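Local coordinates for alginate lyase, family PL7 (Zobellia galactanivorans, PDB 4BE3), which cleaves alginate exolytically as a family PL7 polysaccharide lyase, breaking the uronic acid chain by beta-elimination, at the S,R meso-tartaric acid site and the interface of chains A and B. Coordinates in Å, arbitrary orientation; residue numbers count along the deposited sequence, not the author numbering. Chains: chain A/B, Alginate lyase, family PL7.

Contact 1: the S,R meso-tartaric acid site. Residues chain A 17, 23, 58, 60, 65, 111, 255, 257. With SRT (S,R meso-tartaric acid), chain C.
Meso-tartaric acid, partly occupied and possibly carried in from crystallisation, sits in the alginate-binding cleft of this PL7 lyase, with side chains gripping it from several directions. A:Lys257 and A:Tyr255 both come from strand 254-258. The lysine chain bends at its third torsion (chi3 77°), which brings NZ to the carboxylate oxygen O11 at 3.0 Å, a salt bridge, and lets NZ donate a hydrogen bond to the hydroxyl O3 at 3.1 Å. The A:Tyr255 ring meets the ligand edge-on: its OH is hydrogen-bonded at 2.6 Å to the other hydroxyl, O2, which stays in the ring plane.

Two flat groups offer faces instead. A:His111, the catalytic histidine of the QIH motif, lays its imidazole under the carboxylate, with O11 3.5 Å above the ring centre, so the contact here is made by the ring face. The hydroxyl O3 lies 3.3 Å above the A:Arg65 guanidinium, over its centre, while the in-plane edge of that group holds two waters that pass the contact on to O1 and O11. The positive charges of A:Lys257 and A:Arg65 would be expected to favour an ionised carboxylate, as on a uronate. A:Thr60, poorly ordered, gives its hydroxyl to O1, and A:Ser58 OG lies 2.9 Å from A:Thr60 OG1, tying the two loop residues together. At the far carboxylate, A:His23 comes in through its ring carbon CE1, 3.4 Å from O4.

Contact 2: the interface of chains A and B. Residues chain A 75, 77-78, 253; chain B 73-75, 78, 253.
Chains A and B meet here in an apolar patch, part of a larger two-fold interface that may or may not be the biological one. The tight part is a cluster of isoleucine and threonine methyls. A:Ile75 and B:Ile75 point at each other tip to tip, CD1 of the first 3.7 Å from CG2 of the second, and the exchanged pair is nearly the same. In both, CG1 takes the crowded position between backbone N and carbonyl carbon (chi1 61° in A:Ile75), leaving CD1 and CG2 to do the touching. B:Ile253 crosses A:Ile75 obliquely and then runs past A:Thr78 in the opposite direction, its CD1 lying 3.8 Å from A:Thr78 CG2. The same CD1 also meets CB of A:Glu77, whose chain bends at chi2 (92°) and takes the carboxylate farther from the isoleucine.

A:Thr78 is fixed from behind: its OG1 donates to A:Ile75 O at 3.2 Å, along a lone pair in the carbonyl plane, which turns CG2 toward the partner. An alanine here would probably loosen the packing against B:Ile253 and leave the 75-78 turn less firmly held, since both CG2 and OG1 would go.

The looser flank is polar, and the chains are joined there through a water. N and O atoms of the two chains stay beyond direct bonding distance; instead the water bridges A:Thr78 O and B:His73 N, 2.9 Å from the latter. Nearby, B:His73 O abuts A:Thr78 CB at 3.4 Å, a contact of van der Waals kind.

All of these residues are in loops: residues 73-78 lie in the loop between strand 65-70 and strand 80-90, and Ile253 comes just before strand 254-258.

Contact 1: the S,R meso-tartaric acid site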
ATOM      1  N   LEU A  17       8.859  18.220   4.678  1.00 24.49           N
ATOM      2  CA  LEU A  17       9.742  18.897   5.654  1.00 25.88           C
ATOM      3  C   LEU A  17      10.394  20.021   4.802  1.00 27.18           C
ATOM      4  O   LEU A  17      10.935  19.713   3.684  1.00 26.02           O
ATOM      5  CB  LEU A  17      10.779  17.893   6.177  1.00 25.36           C
ATOM      6  CG  LEU A  17      11.983  18.562   6.925  1.00 27.81           C
ATOM      7  CD1 LEU A  17      11.351  19.376   8.131  1.00 28.92           C
ATOM      8  CD2 LEU A  17      12.801  17.382   7.364  1.00 28.78           C
ATOM      9  N   HIS A  23       7.548  21.166   9.516  1.00 34.66           N
ATOM     10  CA  HIS A  23       6.849  19.959   9.044  1.00 32.56           C
ATOM     11  C   HIS A  23       5.452  20.283   8.719  1.00 36.05           C
ATOM     12  O   HIS A  23       4.774  21.040   9.489  1.00 34.35           O
ATOM     13  CB  HIS A  23       6.813  18.870  10.101  1.00 36.62           C
ATOM     14  CG  HIS A  23       8.173  18.186  10.332  1.00 42.15           C
ATOM     15  ND1 HIS A  23       8.495  16.992   9.720  1.00 45.99           N
ATOM     16  CD2 HIS A  23       9.210  18.485  11.199  1.00 42.29           C
ATOM     17  CE1 HIS A  23       9.740  16.605  10.141  1.00 45.00           C
ATOM     18  NE2 HIS A  23      10.157  17.501  11.060  1.00 42.39           N
ATOM     19  N   SER A  58      16.329  17.124   9.603  1.00 33.93           N
ATOM     20  CA  SER A  58      15.544  16.114  10.249  1.00 36.49           C
ATOM     21  C   SER A  58      16.444  15.418  11.290  1.00 40.80           C
ATOM     22  O   SER A  58      17.702  15.531  11.274  1.00 39.73           O
ATOM     23  CB  SER A  58      15.095  15.109   9.136  1.00 32.55           C
ATOM     24  OG  SER A  58      16.298  14.469   8.605  1.00 34.05           O
ATOM     25  N   THR A  60      17.081  12.353  11.489  1.00 52.62           N
ATOM     26  CA  THR A  60      17.739  11.222  10.808  1.00 52.11           C
ATOM     27  C   THR A  60      18.946  11.674   9.906  1.00 57.47           C
ATOM     28  O   THR A  60      19.640  10.829   9.288  1.00 55.31           O
ATOM     29  CB  THR A  60      16.704  10.558   9.866  1.00 62.64           C
ATOM     30  OG1 THR A  60      16.059  11.562   8.994  1.00 55.21           O
ATOM     31  CG2 THR A  60      15.631   9.740  10.681  1.00 58.85           C
ATOM     32  N   ARG A  65      16.768  19.616   3.842  1.00 23.28           N
ATOM     33  CA  ARG A  65      15.961  19.260   2.614  1.00 20.05           C
ATOM     34  C   ARG A  65      14.712  20.169   2.586  1.00 25.82           C
ATOM     35  O   ARG A  65      14.296  20.642   3.651  1.00 24.89           O
ATOM     36  CB  ARG A  65      15.518  17.776   2.688  1.00 21.43           C
ATOM     37  CG  ARG A  65      14.430  17.504   3.758  1.00 24.14           C
ATOM     38  CD  ARG A  65      14.254  16.002   3.991  1.00 24.24           C
ATOM     39  NE  ARG A  65      15.390  15.496   4.831  1.00 25.95           N
ATOM     40  CZ  ARG A  65      15.842  14.266   4.730  1.00 26.23           C
ATOM     41  NH1 ARG A  65      15.431  13.493   3.673  1.00 24.70           N
ATOM     42  NH2 ARG A  65      16.704  13.769   5.611  1.00 27.64           N
ATOM     43  N   HIS A 111      12.753   5.585   1.075  1.00 19.86           N
ATOM     44  CA  HIS A 111      13.384   5.606   2.382  1.00 21.78           C
ATOM     45  C   HIS A 111      12.708   4.608   3.281  1.00 23.46           C
ATOM     46  O   HIS A 111      11.454   4.519   3.280  1.00 23.03           O
ATOM     47  CB  HIS A 111      13.166   7.031   2.870  1.00 22.20           C
ATOM     48  CG  HIS A 111      13.676   7.278   4.247  1.00 28.14           C
ATOM     49  ND1 HIS A 111      14.978   7.432   4.491  1.00 30.07           N
ATOM     50  CD2 HIS A 111      13.027   7.318   5.464  1.00 30.05           C
ATOM     51  CE1 HIS A 111      15.182   7.569   5.865  1.00 31.97           C
ATOM     52  NE2 HIS A 111      13.986   7.525   6.448  1.00 30.19           N
ATOM     53  N   TYR A 255       8.806   4.175   1.988  1.00 21.88           N
ATOM     54  CA  TYR A 255       7.946   5.077   1.316  1.00 19.89           C
ATOM     55  C   TYR A 255       8.743   5.961   0.370  1.00 21.25           C
ATOM     56  O   TYR A 255       9.995   6.041   0.524  1.00 20.74           O
ATOM     57  CB  TYR A 255       7.150   5.967   2.295  1.00 21.18           C
ATOM     58  CG  TYR A 255       8.015   6.728   3.282  1.00 23.01           C
ATOM     59  CD1 TYR A 255       8.330   6.157   4.512  1.00 25.63           C
ATOM     60  CD2 TYR A 255       8.457   8.056   3.011  1.00 23.79           C
ATOM     61  CE1 TYR A 255       9.060   6.884   5.465  1.00 28.12           C
ATOM     62  CE2 TYR A 255       9.197   8.772   3.937  1.00 27.25           C
ATOM     63  CZ  TYR A 255       9.514   8.173   5.156  1.00 32.02           C
ATOM     64  OH  TYR A 255      10.244   8.843   6.107  1.00 33.82           O
ATOM     65  N   LYS A 257      10.094   9.481  -1.449  1.00 19.16           N
ATOM     66  CA  LYS A 257      10.276  10.908  -1.169  1.00 18.65           C
ATOM     67  C   LYS A 257      10.715  11.613  -2.447  1.00 18.53           C
ATOM     68  O   LYS A 257      11.290  10.972  -3.355  1.00 19.05           O
ATOM     69  CB  LYS A 257      11.434  11.109  -0.134  1.00 20.87           C
ATOM     70  CG  LYS A 257      11.148  10.294   1.159  1.00 22.96           C
ATOM     71  CD  LYS A 257      12.062  10.798   2.339  1.00 24.84           C
ATOM     72  CE  LYS A 257      11.355  12.109   2.760  1.00 30.42           C
ATOM     73  NZ  LYS A 257      12.205  13.016   3.575  1.00 30.70           N
TER
HETATM   74  O1  SRT C 400      14.721  10.813   7.042  0.60 26.28           O
HETATM   75  O11 SRT C 400      13.736  10.831   4.958  0.60 25.45           O
HETATM   76  C1  SRT C 400      13.814  11.019   6.188  0.60 26.27           C
HETATM   77  C2  SRT C 400      12.551  11.738   6.515  0.60 32.90           C
HETATM   78  O2  SRT C 400      11.302  11.191   6.036  0.60 26.15           O
HETATM   79  C3  SRT C 400      12.634  12.893   7.479  0.60 28.52           C
HETATM   80  O3  SRT C 400      12.948  13.735   6.452  0.60 24.81           O
HETATM   81  C4  SRT C 400      11.459  13.247   8.275  0.60 31.08           C
HETATM   82  O4  SRT C 400      10.778  14.233   8.015  0.60 31.20           O
HETATM   83  O41 SRT C 400      11.044  12.468   9.131  0.60 30.58           O
HETATM   84  O   HOH W   1      15.956  10.506   3.411  1.00 25.96           O
HETATM   85  O   HOH W   2      17.329  10.706   5.869  1.00 41.10           O

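Contact 2: the interface of chains A and B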
ATOM      1  N   ILE A  75       5.724  -2.209   1.774  1.00 25.42           N
ATOM      2  CA  ILE A  75       6.911  -3.078   1.739  1.00 24.09           C
ATOM      3  C   ILE A  75       7.181  -3.395   0.269  1.00 24.54           C
ATOM      4  O   ILE A  75       6.353  -3.273  -0.644  1.00 23.22           O
ATOM      5  CB  ILE A  75       6.696  -4.359   2.587  1.00 23.46           C
ATOM      6  CG1 ILE A  75       5.479  -5.230   2.034  1.00 22.46           C
ATOM      7  CG2 ILE A  75       6.429  -3.991   4.026  1.00 25.56           C
ATOM      8  CD1 ILE A  75       5.485  -6.636   2.750  1.00 24.35           C
ATOM      9  N   GLU A  77       7.554  -6.055  -1.388  1.00 24.01           N
ATOM     10  CA  GLU A  77       6.726  -7.044  -2.004  1.00 24.12           C
ATOM     11  C   GLU A  77       5.433  -6.507  -2.505  1.00 27.40           C
ATOM     12  O   GLU A  77       4.863  -7.114  -3.458  1.00 26.62           O
ATOM     13  CB  GLU A  77       6.381  -8.110  -0.918  1.00 24.69           C
ATOM     14  CG  GLU A  77       7.620  -8.974  -0.540  1.00 27.04           C
ATOM     15  CD  GLU A  77       8.430  -8.431   0.634  1.00 27.35           C
ATOM     16  OE1 GLU A  77       8.516  -7.204   0.919  1.00 25.36           O
ATOM     17  OE2 GLU A  77       9.074  -9.290   1.325  1.00 30.11           O
ATOM     18  N   THR A  78       4.851  -5.497  -1.833  1.00 23.14           N
ATOM     19  CA  THR A  78       3.561  -5.040  -2.361  1.00 23.69           C
ATOM     20  C   THR A  78       3.779  -3.895  -3.328  1.00 26.16           C
ATOM     21  O   THR A  78       2.912  -3.602  -4.096  1.00 30.37           O
ATOM     22  CB  THR A  78       2.568  -4.553  -1.242  1.00 26.92           C
ATOM     23  OG1 THR A  78       3.215  -3.512  -0.512  1.00 26.04           O
ATOM     24  CG2 THR A  78       2.428  -5.762  -0.284  1.00 25.08           C
ATOM     25  N   ILE A 253       9.266  -1.816   5.955  1.00 23.15           N
ATOM     26  CA  ILE A 253       8.322  -0.782   5.485  1.00 22.35           C
ATOM     27  C   ILE A 253       9.064   0.450   4.958  1.00 24.60           C
ATOM     28  O   ILE A 253      10.017   0.908   5.571  1.00 24.42           O
ATOM     29  CB  ILE A 253       7.424  -0.339   6.621  1.00 26.11           C
ATOM     30  CG1 ILE A 253       6.447  -1.593   6.963  1.00 25.77           C
ATOM     31  CG2 ILE A 253       6.519   0.847   6.269  1.00 23.67           C
ATOM     32  CD1 ILE A 253       5.826  -1.486   8.385  1.00 27.03           C
TER
ATOM     33  N   HIS B  73      -1.988  -4.778  -2.717  1.00 22.42           N
ATOM     34  CA  HIS B  73      -2.089  -5.434  -1.408  1.00 20.76           C
ATOM     35  C   HIS B  73      -1.358  -4.682  -0.360  1.00 25.60           C
ATOM     36  O   HIS B  73      -0.637  -3.701  -0.705  1.00 23.24           O
ATOM     37  CB  HIS B  73      -1.472  -6.765  -1.553  1.00 23.61           C
ATOM     38  CG  HIS B  73      -2.108  -7.623  -2.610  1.00 24.05           C
ATOM     39  ND1 HIS B  73      -1.494  -8.737  -3.111  1.00 30.61           N
ATOM     40  CD2 HIS B  73      -3.256  -7.458  -3.336  1.00 24.54           C
ATOM     41  CE1 HIS B  73      -2.321  -9.319  -4.015  1.00 26.82           C
ATOM     42  NE2 HIS B  73      -3.363  -8.514  -4.182  1.00 27.70           N
ATOM     43  N   TRP B  74      -1.465  -5.103   0.910  1.00 20.34           N
ATOM     44  CA  TRP B  74      -0.882  -4.323   2.008  1.00 22.70           C
ATOM     45  C   TRP B  74      -0.736  -5.213   3.203  1.00 23.41           C
ATOM     46  O   TRP B  74      -1.447  -6.204   3.290  1.00 25.69           O
ATOM     47  CB  TRP B  74      -1.751  -3.084   2.353  1.00 22.82           C
ATOM     48  CG  TRP B  74      -3.248  -3.358   2.340  1.00 23.55           C
ATOM     49  CD1 TRP B  74      -4.115  -3.418   1.233  1.00 23.06           C
ATOM     50  CD2 TRP B  74      -4.025  -3.721   3.484  1.00 21.03           C
ATOM     51  NE1 TRP B  74      -5.421  -3.708   1.687  1.00 21.91           N
ATOM     52  CE2 TRP B  74      -5.411  -3.932   3.007  1.00 24.64           C
ATOM     53  CE3 TRP B  74      -3.743  -3.901   4.864  1.00 23.00           C
ATOM     54  CZ2 TRP B  74      -6.479  -4.264   3.886  1.00 25.07           C
ATOM     55  CZ3 TRP B  74      -4.853  -4.232   5.737  1.00 26.49           C
ATOM     56  CH2 TRP B  74      -6.166  -4.462   5.245  1.00 26.76           C
ATOM     57  N   ILE B  75       0.168  -4.868   4.122  1.00 25.22           N
ATOM     58  CA  ILE B  75       0.231  -5.597   5.360  1.00 23.01           C
ATOM     59  C   ILE B  75      -0.531  -4.758   6.404  1.00 23.91           C
ATOM     60  O   ILE B  75      -0.740  -3.567   6.260  1.00 23.98           O
ATOM     61  CB  ILE B  75       1.727  -5.849   5.775  1.00 23.27           C
ATOM     62  CG1 ILE B  75       2.530  -4.495   5.981  1.00 24.49           C
ATOM     63  CG2 ILE B  75       2.407  -6.795   4.741  1.00 23.85           C
ATOM     64  CD1 ILE B  75       3.906  -4.855   6.726  1.00 23.96           C
ATOM     65  N   THR B  78       0.747  -1.336   7.560  1.00 24.20           N
ATOM     66  CA  THR B  78       0.668  -0.166   6.757  1.00 24.61           C
ATOM     67  C   THR B  78      -0.810   0.225   6.535  1.00 27.60           C
ATOM     68  O   THR B  78      -1.108   1.386   6.195  1.00 31.98           O
ATOM     69  CB  THR B  78       1.365  -0.314   5.356  1.00 25.02           C
ATOM     70  OG1 THR B  78       0.782  -1.370   4.613  1.00 25.55           O
ATOM     71  CG2 THR B  78       2.912  -0.649   5.597  1.00 24.93           C
ATOM     72  N   ILE B 253       0.721 -10.250   3.925  1.00 21.87           N
ATOM     73  CA  ILE B 253       0.151  -9.424   2.863  1.00 20.61           C
ATOM     74  C   ILE B 253      -1.375  -9.787   2.717  1.00 21.76           C
ATOM     75  O   ILE B 253      -1.695 -10.982   2.634  1.00 22.36           O
ATOM     76  CB  ILE B 253       0.886  -9.665   1.570  1.00 23.62           C
ATOM     77  CG1 ILE B 253       2.317  -9.072   1.776  1.00 23.13           C
ATOM     78  CG2 ILE B 253       0.241  -8.906   0.382  1.00 22.57           C
ATOM     79  CD1 ILE B 253       3.201  -9.414   0.581  1.00 25.46           C
TER
HETATM   80  O   HOH W   3       0.472  -5.101  -4.164  1.00 27.17           O

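About 21 Å separates the C-alpha centres of contact 1 and contact 2, and the pocket residues described all belong to chain A. The two are nevertheless joined along the chain. Strand 254-258 starts right after the interface residue A:Ile253 and carries two pocket residues, and strand 65-70, which begins at A:Arg65, runs toward the loop that supplies A:Ile75 and A:Thr78. Contact 1 draws on several strands and on the loop with A:Ser58 and A:Thr60, whereas contact 2 lies wholly in loops. Pairing of the chains might steady those loops, but any effect on catalysis would be indirect.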